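Local coordinates for sensor protein kinase HptS (Staphylococcus aureus, PDB 6LKI) that probably phosphorylates its own histidine in response to an extracellular hexose phosphate signal, as a two-component sensor kinase, with this region forming its extracellular sensor part, at residues M83-S87 with L158-H163; T1-H5 with D116-F120; G150-E154 with I166-D170; T45-L50 with Y61-S65. One frame throughout, in Å; residues are numbered along the deposited sequence.

Contact 1. Residues M83-S87 with L158-H163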
loop_
_atom_site.group_PDB
_atom_site.type_symbol
_atom_site.label_atom_id
_atom_site.label_comp_id
_atom_site.label_asym_id
_atom_site.label_seq_id
_atom_site.Cartn_x
_atom_site.Cartn_y
_atom_site.Cartn_z
ATOM N N MET B 83 -6.789 16.181 1.251
ATOM C CA MET B 83 -6.036 16.954 2.224
ATOM C C MET B 83 -4.617 17.183 1.721
ATOM O O MET B 83 -4.177 16.600 0.725
ATOM C CB MET B 83 -6.003 16.246 3.583
ATOM C CG MET B 83 -7.367 15.936 4.168
ATOM S SD MET B 83 -7.228 15.008 5.705
ATOM C CE MET B 83 -8.952 14.674 6.057
ATOM N N TYR B 84 -3.899 18.045 2.432
ATOM C CA TYR B 84 -2.515 18.368 2.114
ATOM C C TYR B 84 -1.597 17.516 2.980
ATOM O O TYR B 84 -1.607 17.642 4.209
ATOM C CB TYR B 84 -2.241 19.854 2.340
ATOM C CG TYR B 84 -0.790 20.248 2.179
ATOM C CD1 TYR B 84 -0.130 20.065 0.970
ATOM C CD2 TYR B 84 -0.081 20.809 3.233
ATOM C CE1 TYR B 84 1.196 20.425 0.817
ATOM C CE2 TYR B 84 1.246 21.174 3.089
ATOM C CZ TYR B 84 1.877 20.980 1.879
ATOM O OH TYR B 84 3.196 21.339 1.729
ATOM N N LEU B 85 -0.814 16.648 2.342
ATOM C CA LEU B 85 0.186 15.866 3.060
ATOM C C LEU B 85 1.283 16.804 3.543
ATOM O O LEU B 85 2.050 17.344 2.739
ATOM C CB LEU B 85 0.752 14.766 2.169
ATOM C CG LEU B 85 1.833 13.896 2.813
ATOM C CD1 LEU B 85 1.329 13.300 4.120
ATOM C CD2 LEU B 85 2.287 12.800 1.861
ATOM N N PHE B 86 1.381 16.744 4.833
ATOM C CA PHE B 86 2.144 17.875 5.345
ATOM C C PHE B 86 3.415 17.462 6.077
ATOM O O PHE B 86 4.457 18.098 5.897
ATOM C CB PHE B 86 1.262 18.720 6.272
ATOM C CG PHE B 86 1.982 19.879 6.912
ATOM C CD1 PHE B 86 2.200 21.053 6.212
ATOM C CD2 PHE B 86 2.427 19.798 8.221
ATOM C CE1 PHE B 86 2.858 22.117 6.794
ATOM C CE2 PHE B 86 3.084 20.865 8.811
ATOM C CZ PHE B 86 3.300 22.025 8.094
ATOM N N SER B 87 3.583 16.255 6.532
ATOM C CA SER B 87 4.829 15.686 7.024
ATOM C C SER B 87 4.747 14.167 7.003
ATOM O O SER B 87 3.669 13.582 7.144
ATOM C CB SER B 87 5.154 16.177 8.440
ATOM O OG SER B 87 4.215 15.687 9.379
ATOM N N LEU B 158 6.525 27.895 0.288
ATOM C CA LEU B 158 6.436 27.278 1.602
ATOM C C LEU B 158 7.813 26.811 2.063
ATOM O O LEU B 158 8.665 26.416 1.262
ATOM C CB LEU B 158 5.449 26.112 1.581
ATOM C CG LEU B 158 3.980 26.519 1.421
ATOM C CD1 LEU B 158 3.052 25.323 1.591
ATOM C CD2 LEU B 158 3.611 27.630 2.396
ATOM N N ASN B 159 8.021 26.855 3.380
ATOM C CA ASN B 159 9.370 26.731 3.922
ATOM C C ASN B 159 9.872 25.293 3.921
ATOM O O ASN B 159 11.076 25.062 3.753
ATOM C CB ASN B 159 9.406 27.299 5.341
ATOM C CG ASN B 159 10.791 27.254 5.952
ATOM O OD1 ASN B 159 11.126 26.332 6.697
ATOM N ND2 ASN B 159 11.605 28.257 5.645
ATOM N N HIS B 160 8.983 24.319 4.101
ATOM C CA HIS B 160 9.401 22.950 4.371
ATOM C C HIS B 160 9.603 22.110 3.118
ATOM O O HIS B 160 10.249 21.058 3.195
ATOM C CB HIS B 160 8.373 22.261 5.270
ATOM C CG HIS B 160 7.065 22.003 4.592
ATOM N ND1 HIS B 160 6.156 23.004 4.327
ATOM C CD2 HIS B 160 6.516 20.860 4.119
ATOM C CE1 HIS B 160 5.102 22.489 3.720
ATOM N NE2 HIS B 160 5.294 21.189 3.584
ATOM N N ALA B 161 9.064 22.528 1.976
ATOM C CA ALA B 161 9.212 21.764 0.746
ATOM C C ALA B 161 9.077 22.711 -0.437
ATOM O O ALA B 161 8.759 23.892 -0.281
ATOM C CB ALA B 161 8.190 20.626 0.668
ATOM N N ASP B 162 9.322 22.171 -1.631
ATOM C CA ASP B 162 9.245 22.946 -2.868
ATOM C C ASP B 162 7.784 23.164 -3.276
ATOM O O ASP B 162 7.339 22.783 -4.358
ATOM C CB ASP B 162 10.034 22.255 -3.973
ATOM C CG ASP B 162 11.513 22.152 -3.655
ATOM O OD1 ASP B 162 12.140 23.201 -3.400
ATOM O OD2 ASP B 162 12.051 21.024 -3.665
ATOM N N HIS B 163 7.036 23.798 -2.377
ATOM C CA HIS B 163 5.619 24.060 -2.575
ATOM C C HIS B 163 5.352 25.558 -2.521
ATOM O O HIS B 163 6.097 26.315 -1.892
ATOM C CB HIS B 163 4.766 23.344 -1.518
ATOM C CG HIS B 163 4.904 21.853 -1.539
ATOM N ND1 HIS B 163 4.518 21.055 -0.483
ATOM C CD2 HIS B 163 5.388 21.016 -2.487
ATOM C CE1 HIS B 163 4.757 19.790 -0.781
ATOM N NE2 HIS B 163 5.286 19.739 -1.990
HETATM O O HOH W 1 4.431 18.751 2.811
#
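The ring of Phe86 turns an edge toward one face of the His160 imidazole. CE1 of Phe86 lies 3.8 Å from CE1 of His160, and the two planes are inclined at 53°. Tyr84 meets the imidazoles differently: its hydroxyl sits at the edges of both His160 and His163, near each ring plane. One face of His163 is taken by CB of Ala161, over the ring centre. These four rings form an aromatic cluster between the two sheet modules of the chain, a pair consistent with a double-Cache, PAS-like sensor fold. Strand 84-92 is an outer strand of the first sheet. Residues 158-162 form the loop between strands 152-157 and 163-169 of the second, and His163 opens the latter strand.

Tyr84 carries CG anti to its own nitrogen (chi1 174°), which sends the phenol across to the loop. Its OH hydrogen-bonds to ND1 of His163 at 2.6 Å, and either partner could donate. The same OH is 2.8 Å from NE2 of His160. CD1 of Leu158 packs on this hydroxyl. Helix 2-31 borders the cluster through Glu17, which touches Phe86 and His160. Phe86 and Ser87 both face Ile102 in a classic beta bulge. Water 1 gives a hydrogen bond to O of Leu85 and a longer one to O of Phe86, and bonds to NE2 of His160 at 2.7 Å.

Contact 2. Residues T1-H5 with D116-F120; sequences TIHQH and DNRQF
His5 and Gln119 cross at about a right angle, with the imidazole and amide planes turned 44° apart. The imidazole presents its edge. ND1 of His5 donates to OE1 of Gln119 over 2.8 Å, and the bond is nearly straight at 171°. OE1 lies in the ring plane of His5. Seen from the amide, the donor stands above the carbonyl plane and off its lone pairs.

CG of His5 lies beside its own backbone nitrogen (chi1 -68°), and this swings the ring off the first helix turn toward the loop. Gln119 comes to meet it with an extended chain, so its amide reaches the helix start. CG1 of Ile2 touches OE1 of Gln119 at 3.6 Å, flanking the bond with hydrocarbon. Asn117 also crosses His5 at about a right angle, but its amide is nearly parallel to the ring. OD1 of Asn117 is 3.1 Å from CE1 of His5.

The backbone N of Thr1, the first residue of the deposited chain, donates to OE1 of Gln4 at 2.6 Å. Ile2 and Gln119 both pack on Ile167 and Lys169 of strand 163-169. The contact joins the beginning of long helix 2-31 to the linker after helix 108-116. Just past that helix, Arg118 leaves helical geometry with positive phi. The chain goes on into strand 120-125 of the second sheet, consistent with a PAS-like (Cache) module.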
loop_
_atom_site.group_PDB
_atom_site.type_symbol
_atom_site.label_atom_id
_atom_site.label_comp_id
_atom_site.label_asym_id
_atom_site.label_seq_id
_atom_site.Cartn_x
_atom_site.Cartn_y
_atom_site.Cartn_z
ATOM N N THR B 1 -6.428 42.322 2.814
ATOM C CA THR B 1 -5.949 42.182 1.445
ATOM C C THR B 1 -5.263 40.831 1.262
ATOM O O THR B 1 -5.069 40.090 2.223
ATOM C CB THR B 1 -4.984 43.328 1.064
ATOM O OG1 THR B 1 -5.007 43.518 -0.355
ATOM C CG2 THR B 1 -3.554 43.027 1.519
ATOM N N ILE B 2 -4.913 40.510 0.016
ATOM C CA ILE B 2 -4.353 39.195 -0.281
ATOM C C ILE B 2 -2.933 39.076 0.263
ATOM O O ILE B 2 -2.585 38.082 0.911
ATOM C CB ILE B 2 -4.410 38.921 -1.794
ATOM C CG1 ILE B 2 -5.864 38.852 -2.263
ATOM C CG2 ILE B 2 -3.696 37.634 -2.120
ATOM C CD1 ILE B 2 -6.039 38.994 -3.759
ATOM N N HIS B 3 -2.092 40.086 0.011
ATOM C CA HIS B 3 -0.700 40.016 0.450
ATOM C C HIS B 3 -0.597 39.815 1.957
ATOM O O HIS B 3 0.245 39.040 2.430
ATOM C CB HIS B 3 0.058 41.278 0.033
ATOM C CG HIS B 3 1.425 41.386 0.636
ATOM N ND1 HIS B 3 2.540 40.816 0.060
ATOM C CD2 HIS B 3 1.856 41.996 1.766
ATOM C CE1 HIS B 3 3.600 41.070 0.810
ATOM N NE2 HIS B 3 3.211 41.785 1.850
ATOM N N GLN B 4 -1.442 40.502 2.731
ATOM C CA GLN B 4 -1.412 40.318 4.177
ATOM C C GLN B 4 -1.999 38.980 4.595
ATOM O O GLN B 4 -1.789 38.557 5.733
ATOM C CB GLN B 4 -2.166 41.439 4.900
ATOM C CG GLN B 4 -3.664 41.465 4.655
ATOM C CD GLN B 4 -4.280 42.830 4.915
ATOM O OE1 GLN B 4 -5.486 42.949 5.142
ATOM N NE2 GLN B 4 -3.452 43.868 4.882
ATOM N N HIS B 5 -2.744 38.313 3.714
ATOM C CA HIS B 5 -3.260 36.985 4.014
ATOM C C HIS B 5 -2.327 35.873 3.559
ATOM O O HIS B 5 -2.367 34.778 4.132
ATOM C CB HIS B 5 -4.636 36.792 3.372
ATOM C CG HIS B 5 -5.706 37.649 3.972
ATOM N ND1 HIS B 5 -6.824 38.049 3.272
ATOM C CD2 HIS B 5 -5.821 38.194 5.207
ATOM C CE1 HIS B 5 -7.585 38.796 4.051
ATOM N NE2 HIS B 5 -6.999 38.901 5.231
ATOM N N ASP B 116 -15.189 35.200 4.690
ATOM C CA ASP B 116 -15.381 36.641 4.812
ATOM C C ASP B 116 -14.974 37.384 3.543
ATOM O O ASP B 116 -15.704 38.268 3.081
ATOM C CB ASP B 116 -14.594 37.176 6.010
ATOM C CG ASP B 116 -15.186 36.744 7.336
ATOM O OD1 ASP B 116 -16.334 36.253 7.345
ATOM O OD2 ASP B 116 -14.503 36.896 8.371
ATOM N N ASN B 117 -13.821 37.046 2.970
ATOM C CA ASN B 117 -13.255 37.803 1.863
ATOM C C ASN B 117 -13.344 37.086 0.524
ATOM O O ASN B 117 -12.895 37.641 -0.487
ATOM C CB ASN B 117 -11.790 38.149 2.161
ATOM C CG ASN B 117 -11.634 38.993 3.411
ATOM O OD1 ASN B 117 -10.650 38.868 4.140
ATOM N ND2 ASN B 117 -12.607 39.860 3.664
ATOM N N ARG B 118 -13.905 35.876 0.486
ATOM C CA ARG B 118 -13.995 35.081 -0.744
ATOM C C ARG B 118 -12.620 34.862 -1.372
ATOM O O ARG B 118 -12.493 34.706 -2.589
ATOM C CB ARG B 118 -14.957 35.719 -1.750
ATOM C CG ARG B 118 -16.414 35.679 -1.321
ATOM C CD ARG B 118 -16.971 34.264 -1.390
ATOM N NE ARG B 118 -18.325 34.178 -0.849
ATOM C CZ ARG B 118 -18.717 33.273 0.043
ATOM N NH1 ARG B 118 -17.857 32.372 0.500
ATOM N NH2 ARG B 118 -19.969 33.269 0.480
ATOM N N GLN B 119 -11.582 34.857 -0.541
ATOM C CA GLN B 119 -10.227 34.558 -0.982
ATOM C C GLN B 119 -9.964 33.071 -0.778
ATOM O O GLN B 119 -10.094 32.561 0.340
ATOM C CB GLN B 119 -9.203 35.395 -0.214
ATOM C CG GLN B 119 -9.378 36.900 -0.352
ATOM C CD GLN B 119 -8.293 37.674 0.373
ATOM O OE1 GLN B 119 -7.202 37.156 0.613
ATOM N NE2 GLN B 119 -8.589 38.919 0.728
ATOM N N PHE B 120 -9.596 32.381 -1.850
ATOM C CA PHE B 120 -9.386 30.942 -1.821
ATOM C C PHE B 120 -7.896 30.628 -1.827
ATOM O O PHE B 120 -7.057 31.479 -2.125
ATOM C CB PHE B 120 -10.094 30.273 -3.004
ATOM C CG PHE B 120 -11.582 30.475 -3.005
ATOM C CD1 PHE B 120 -12.140 31.623 -3.544
ATOM C CD2 PHE B 120 -12.422 29.521 -2.457
ATOM C CE1 PHE B 120 -13.509 31.812 -3.541
ATOM C CE2 PHE B 120 -13.792 29.704 -2.451
ATOM C CZ PHE B 120 -14.336 30.852 -2.994
#

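Contact 3. Residues G150-E154 with I166-D170; sequences GFMNE and IIYKD
Glu154 and Ile167 are joined by two backbone hydrogen bonds. N of Ile167 donates to O of Glu154 at 3.2 Å, almost straight at 171°. N of Glu154 returns a bond to O of Ile167 at 3.1 Å, more bent at 143°. Farther along, Met152 and Lys169 face each other through two weak bonds. Two CA-H...O contacts fill in between: CA of Asn153 approaches O of Ile167, and CA of Tyr168 approaches O of Met152 at 3.3 Å.

Asn153 has CG in the crowded position between its backbone N and carbonyl carbon (chi1 72°). The amide folds back along its own strand, and ND2 donates to O of Phe151 at 3.2 Å. CB of Asn153 rests on CB of Tyr168 at 3.8 Å, and its side chain runs alongside that of Ile166.

Phe151 and Tyr168 point the same way. Their planes are nearly parallel but slid apart, with little overlap, and they touch at the two CD2 atoms, 3.6 Å apart. Asp170 lies along the other side of the Phe151 ring, at CD1 and CE1, across from the CD2 that meets Tyr168. CB of Asp170 is 3.5 Å from CD1 of Phe151, and its OD1 sits at the ring edge.

OH of Tyr168 is hydrogen-bonded to OD2 of Asp135, and NZ of Lys169 to O of Asn117. Met152, Glu154 and Ile167 touch helix 2-31 with their side chains. This is the open end of an antiparallel beta hairpin, strands 152-157 and 163-169, on the margin of the second four-stranded sheet, consistent with a PAS-like fold.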
loop_
_atom_site.group_PDB
_atom_site.type_symbol
_atom_site.label_atom_id
_atom_site.label_comp_id
_atom_site.label_asym_id
_atom_site.label_seq_id
_atom_site.Cartn_x
_atom_site.Cartn_y
_atom_site.Cartn_z
ATOM N N GLY B 150 -7.888 33.068 -14.138
ATOM C CA GLY B 150 -7.248 34.372 -14.106
ATOM C C GLY B 150 -7.664 35.351 -13.030
ATOM O O GLY B 150 -7.985 36.501 -13.339
ATOM N N PHE B 151 -7.638 34.936 -11.769
ATOM C CA PHE B 151 -7.995 35.853 -10.698
ATOM C C PHE B 151 -6.767 36.557 -10.130
ATOM O O PHE B 151 -5.628 36.102 -10.271
ATOM C CB PHE B 151 -8.730 35.135 -9.565
ATOM C CG PHE B 151 -9.731 34.115 -10.026
ATOM C CD1 PHE B 151 -10.985 34.510 -10.461
ATOM C CD2 PHE B 151 -9.424 32.764 -10.019
ATOM C CE1 PHE B 151 -11.919 33.576 -10.884
ATOM C CE2 PHE B 151 -10.354 31.826 -10.434
ATOM C CZ PHE B 151 -11.603 32.233 -10.873
ATOM N N MET B 152 -7.026 37.685 -9.469
ATOM C CA MET B 152 -6.018 38.435 -8.733
ATOM C C MET B 152 -5.412 37.565 -7.637
ATOM O O MET B 152 -6.080 37.253 -6.647
ATOM C CB MET B 152 -6.647 39.699 -8.141
ATOM C CG MET B 152 -5.675 40.655 -7.473
ATOM S SD MET B 152 -6.552 41.937 -6.552
ATOM C CE MET B 152 -7.868 42.341 -7.701
ATOM N N ASN B 153 -4.150 37.173 -7.803
ATOM C CA ASN B 153 -3.516 36.188 -6.938
ATOM C C ASN B 153 -2.188 36.709 -6.407
ATOM O O ASN B 153 -1.638 37.705 -6.886
ATOM C CB ASN B 153 -3.297 34.864 -7.682
ATOM C CG ASN B 153 -2.190 34.956 -8.716
ATOM O OD1 ASN B 153 -1.013 34.780 -8.404
ATOM N ND2 ASN B 153 -2.565 35.255 -9.957
ATOM N N GLU B 154 -1.675 36.000 -5.402
ATOM C CA GLU B 154 -0.367 36.272 -4.819
ATOM C C GLU B 154 0.145 34.984 -4.194
ATOM O O GLU B 154 -0.584 34.330 -3.441
ATOM C CB GLU B 154 -0.441 37.386 -3.771
ATOM C CG GLU B 154 0.003 38.744 -4.282
ATOM C CD GLU B 154 -0.106 39.830 -3.234
ATOM O OE1 GLU B 154 -1.233 40.313 -2.993
ATOM O OE2 GLU B 154 0.936 40.201 -2.652
ATOM N N ILE B 166 -0.838 29.715 -2.866
ATOM C CA ILE B 166 -1.428 30.729 -3.732
ATOM C C ILE B 166 -2.813 31.078 -3.207
ATOM O O ILE B 166 -3.683 30.204 -3.099
ATOM C CB ILE B 166 -1.506 30.260 -5.192
ATOM C CG1 ILE B 166 -0.201 29.576 -5.611
ATOM C CG2 ILE B 166 -1.832 31.428 -6.112
ATOM C CD1 ILE B 166 -0.376 28.593 -6.736
ATOM N N ILE B 167 -3.021 32.355 -2.901
ATOM C CA ILE B 167 -4.312 32.877 -2.470
ATOM C C ILE B 167 -4.813 33.840 -3.537
ATOM O O ILE B 167 -4.103 34.780 -3.917
ATOM C CB ILE B 167 -4.220 33.566 -1.098
ATOM C CG1 ILE B 167 -3.838 32.548 -0.022
ATOM C CG2 ILE B 167 -5.533 34.241 -0.756
ATOM C CD1 ILE B 167 -3.764 33.133 1.368
ATOM N N TYR B 168 -6.029 33.601 -4.026
ATOM C CA TYR B 168 -6.585 34.348 -5.144
ATOM C C TYR B 168 -7.994 34.821 -4.810
ATOM O O TYR B 168 -8.577 34.448 -3.789
ATOM C CB TYR B 168 -6.592 33.504 -6.427
ATOM C CG TYR B 168 -7.277 32.162 -6.283
ATOM C CD1 TYR B 168 -6.580 31.048 -5.833
ATOM C CD2 TYR B 168 -8.620 32.007 -6.605
ATOM C CE1 TYR B 168 -7.200 29.821 -5.701
ATOM C CE2 TYR B 168 -9.249 30.783 -6.478
ATOM C CZ TYR B 168 -8.533 29.694 -6.027
ATOM O OH TYR B 168 -9.154 28.474 -5.899
ATOM N N LYS B 169 -8.541 35.648 -5.702
ATOM C CA LYS B 169 -9.840 36.268 -5.487
ATOM C C LYS B 169 -10.372 36.792 -6.814
ATOM O O LYS B 169 -9.624 37.385 -7.595
ATOM C CB LYS B 169 -9.741 37.409 -4.467
ATOM C CG LYS B 169 -10.998 38.252 -4.344
ATOM C CD LYS B 169 -11.067 38.950 -2.998
ATOM C CE LYS B 169 -12.209 39.949 -2.958
ATOM N NZ LYS B 169 -13.532 39.277 -3.093
ATOM N N ASP B 170 -11.663 36.577 -7.053
ATOM C CA ASP B 170 -12.313 37.072 -8.265
ATOM C C ASP B 170 -12.768 38.517 -8.090
ATOM O O ASP B 170 -11.954 39.412 -7.854
ATOM C CB ASP B 170 -13.508 36.188 -8.634
ATOM C CG ASP B 170 -14.074 36.515 -10.005
ATOM O OD1 ASP B 170 -13.355 37.134 -10.818
ATOM O OD2 ASP B 170 -15.238 36.151 -10.272
#

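Contact 4. Residues T45-L50 with Y61-S65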
loop_
_atom_site.group_PDB
_atom_site.type_symbol
_atom_site.label_atom_id
_atom_site.label_comp_id
_atom_site.label_asym_id
_atom_site.label_seq_id
_atom_site.Cartn_x
_atom_site.Cartn_y
_atom_site.Cartn_z
ATOM N N THR B 45 0.796 7.054 23.390
ATOM C CA THR B 45 1.139 7.625 22.091
ATOM C C THR B 45 0.006 8.489 21.552
ATOM O O THR B 45 0.250 9.575 21.012
ATOM C CB THR B 45 1.483 6.510 21.103
ATOM O OG1 THR B 45 2.540 5.705 21.640
ATOM C CG2 THR B 45 1.930 7.096 19.773
ATOM N N LYS B 46 -1.240 8.025 21.687
ATOM C CA LYS B 46 -2.380 8.833 21.264
ATOM C C LYS B 46 -2.443 10.146 22.037
ATOM O O LYS B 46 -2.762 11.196 21.468
ATOM C CB LYS B 46 -3.678 8.045 21.441
ATOM C CG LYS B 46 -3.885 6.932 20.426
ATOM C CD LYS B 46 -5.168 6.162 20.713
ATOM C CE LYS B 46 -5.416 5.083 19.669
ATOM N NZ LYS B 46 -6.633 4.279 19.980
ATOM N N ARG B 47 -2.142 10.105 23.338
ATOM C CA ARG B 47 -2.138 11.329 24.134
ATOM C C ARG B 47 -1.135 12.338 23.592
ATOM O O ARG B 47 -1.435 13.535 23.501
ATOM C CB ARG B 47 -1.832 11.004 25.597
ATOM C CG ARG B 47 -2.991 10.377 26.359
ATOM C CD ARG B 47 -2.533 9.861 27.714
ATOM N NE ARG B 47 -3.633 9.302 28.496
ATOM C CZ ARG B 47 -3.474 8.660 29.650
ATOM N NH1 ARG B 47 -2.259 8.498 30.157
ATOM N NH2 ARG B 47 -4.528 8.180 30.296
ATOM N N GLU B 48 0.063 11.875 23.225
ATOM C CA GLU B 48 1.079 12.786 22.707
ATOM C C GLU B 48 0.691 13.334 21.340
ATOM O O GLU B 48 0.890 14.523 21.064
ATOM C CB GLU B 48 2.431 12.074 22.636
ATOM C CG GLU B 48 2.975 11.655 23.990
ATOM C CD GLU B 48 3.105 12.824 24.946
ATOM O OE1 GLU B 48 3.780 13.812 24.587
ATOM O OE2 GLU B 48 2.526 12.758 26.052
ATOM N N LEU B 49 0.133 12.485 20.473
ATOM C CA LEU B 49 -0.243 12.934 19.135
ATOM C C LEU B 49 -1.414 13.909 19.183
ATOM O O LEU B 49 -1.405 14.932 18.488
ATOM C CB LEU B 49 -0.579 11.731 18.252
ATOM C CG LEU B 49 0.593 10.838 17.834
ATOM C CD1 LEU B 49 0.095 9.603 17.098
ATOM C CD2 LEU B 49 1.587 11.608 16.975
ATOM N N LEU B 50 -2.431 13.614 19.995
ATOM C CA LEU B 50 -3.553 14.538 20.122
ATOM C C LEU B 50 -3.134 15.840 20.795
ATOM O O LEU B 50 -3.681 16.903 20.479
ATOM C CB LEU B 50 -4.694 13.874 20.892
ATOM C CG LEU B 50 -5.444 12.806 20.094
ATOM C CD1 LEU B 50 -6.344 11.978 20.997
ATOM C CD2 LEU B 50 -6.251 13.450 18.976
ATOM N N TYR B 61 -4.830 15.935 10.782
ATOM C CA TYR B 61 -5.147 14.534 11.020
ATOM C C TYR B 61 -3.867 13.723 10.908
ATOM O O TYR B 61 -3.097 13.901 9.957
ATOM C CB TYR B 61 -6.196 14.024 10.027
ATOM C CG TYR B 61 -7.545 14.669 10.222
ATOM C CD1 TYR B 61 -8.378 14.270 11.257
ATOM C CD2 TYR B 61 -7.974 15.696 9.391
ATOM C CE1 TYR B 61 -9.608 14.868 11.452
ATOM C CE2 TYR B 61 -9.203 16.298 9.577
ATOM C CZ TYR B 61 -10.015 15.879 10.608
ATOM O OH TYR B 61 -11.239 16.474 10.802
ATOM N N TYR B 62 -3.633 12.849 11.880
ATOM C CA TYR B 62 -2.478 11.970 11.844
ATOM C C TYR B 62 -2.897 10.558 11.455
ATOM O O TYR B 62 -4.003 10.107 11.767
ATOM C CB TYR B 62 -1.745 11.948 13.190
ATOM C CG TYR B 62 -2.590 11.539 14.382
ATOM C CD1 TYR B 62 -2.838 10.199 14.662
ATOM C CD2 TYR B 62 -3.116 12.494 15.241
ATOM C CE1 TYR B 62 -3.605 9.825 15.755
ATOM C CE2 TYR B 62 -3.878 12.130 16.337
ATOM C CZ TYR B 62 -4.120 10.796 16.589
ATOM O OH TYR B 62 -4.881 10.434 17.677
ATOM N N GLU B 63 -2.001 9.874 10.752
ATOM C CA GLU B 63 -2.134 8.453 10.449
ATOM C C GLU B 63 -0.840 7.780 10.883
ATOM O O GLU B 63 0.224 8.049 10.315
ATOM C CB GLU B 63 -2.410 8.217 8.962
ATOM C CG GLU B 63 -3.810 8.619 8.514
ATOM C CD GLU B 63 -4.143 8.129 7.115
ATOM O OE1 GLU B 63 -3.232 7.624 6.426
ATOM O OE2 GLU B 63 -5.317 8.249 6.703
ATOM N N LEU B 64 -0.922 6.937 11.907
ATOM C CA LEU B 64 0.218 6.175 12.405
ATOM C C LEU B 64 0.031 4.733 11.952
ATOM O O LEU B 64 -0.832 4.019 12.476
ATOM C CB LEU B 64 0.326 6.274 13.926
ATOM C CG LEU B 64 1.592 5.703 14.565
ATOM C CD1 LEU B 64 2.836 6.397 14.027
ATOM C CD2 LEU B 64 1.520 5.817 16.082
ATOM N N SER B 65 0.832 4.309 10.979
ATOM C CA SER B 65 0.635 3.036 10.298
ATOM C C SER B 65 1.768 2.077 10.631
ATOM O O SER B 65 2.946 2.429 10.506
ATOM C CB SER B 65 0.546 3.238 8.784
ATOM O OG SER B 65 -0.489 4.149 8.455
#
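Tyr62 reaches from strand 59-66 to the side of helix 39-55, its CB already directed at the helix. CG lies between the backbone N and the carbonyl carbon (chi1 57°), which carries the ring toward the helix. CD1 and CE1, along one edge of the ring, both meet CD1 of Leu49 at 3.9 Å. Along the other edge, CD2 lies 4.0 Å from CB of Leu49. CE2 comes closer to that CB, at 3.8 Å, and also touches CD2 of Leu50, which sits at the ring edge near its plane. The tip, OH, packs against CG of Leu50 at 3.4 Å.

CB of Leu49 therefore covers one face of the Tyr62 ring. It makes a CH-pi contact there, 15° off the normal of the Tyr62 ring, with CB of Leu49 displaced toward the rim.

The helix lies on the first four-stranded antiparallel sheet, in the module that resembles a PAS or Cache domain. Its axis passes 10.4 Å from that of strand 61-65, and the two run at 149° to each other, roughly antiparallel. Tyr62 and Leu64 both turn their side chains to the helix, as alternation along a strand requires. Glu63 between them points away.

Leu64 meets the earlier turn of the helix. Its CD2 touches CG2 of Thr45 at 3.9 Å, the two side chains crossing at about a right angle, and lies 4.2 Å from CD1 of Leu49. The methyl of Thr45 does this packing, while OG1 is hydrogen-bonded to O of Asp41. Leu64 also rests on Tyr98 and Leu100 of neighbouring strand 97-106.

How the contacts relate
Contacts 1 and 4 are buried; contacts 2 and 3 are partly buried, far from the chain's centre, and include its first and last modelled residues. Contacts 1 and 4 both reach the first sheet, and they touch through Met83 and Tyr61. Contact 4 is apolar helix-on-sheet packing within one module. Contact 1 joins the two modules through rings, a hydroxyl and a water. Contacts 2 and 3 adjoin in space: Phe120 pairs with Tyr168, and Ile2 packs on Met152. Contact 3 combines backbone pairing with Phe151 packing on Tyr168 and Asp170, whereas contact 2 rests on side-chain polar groups. Contact 4 lies across the chain centre from both, about 35 Å from contact 3 between centres.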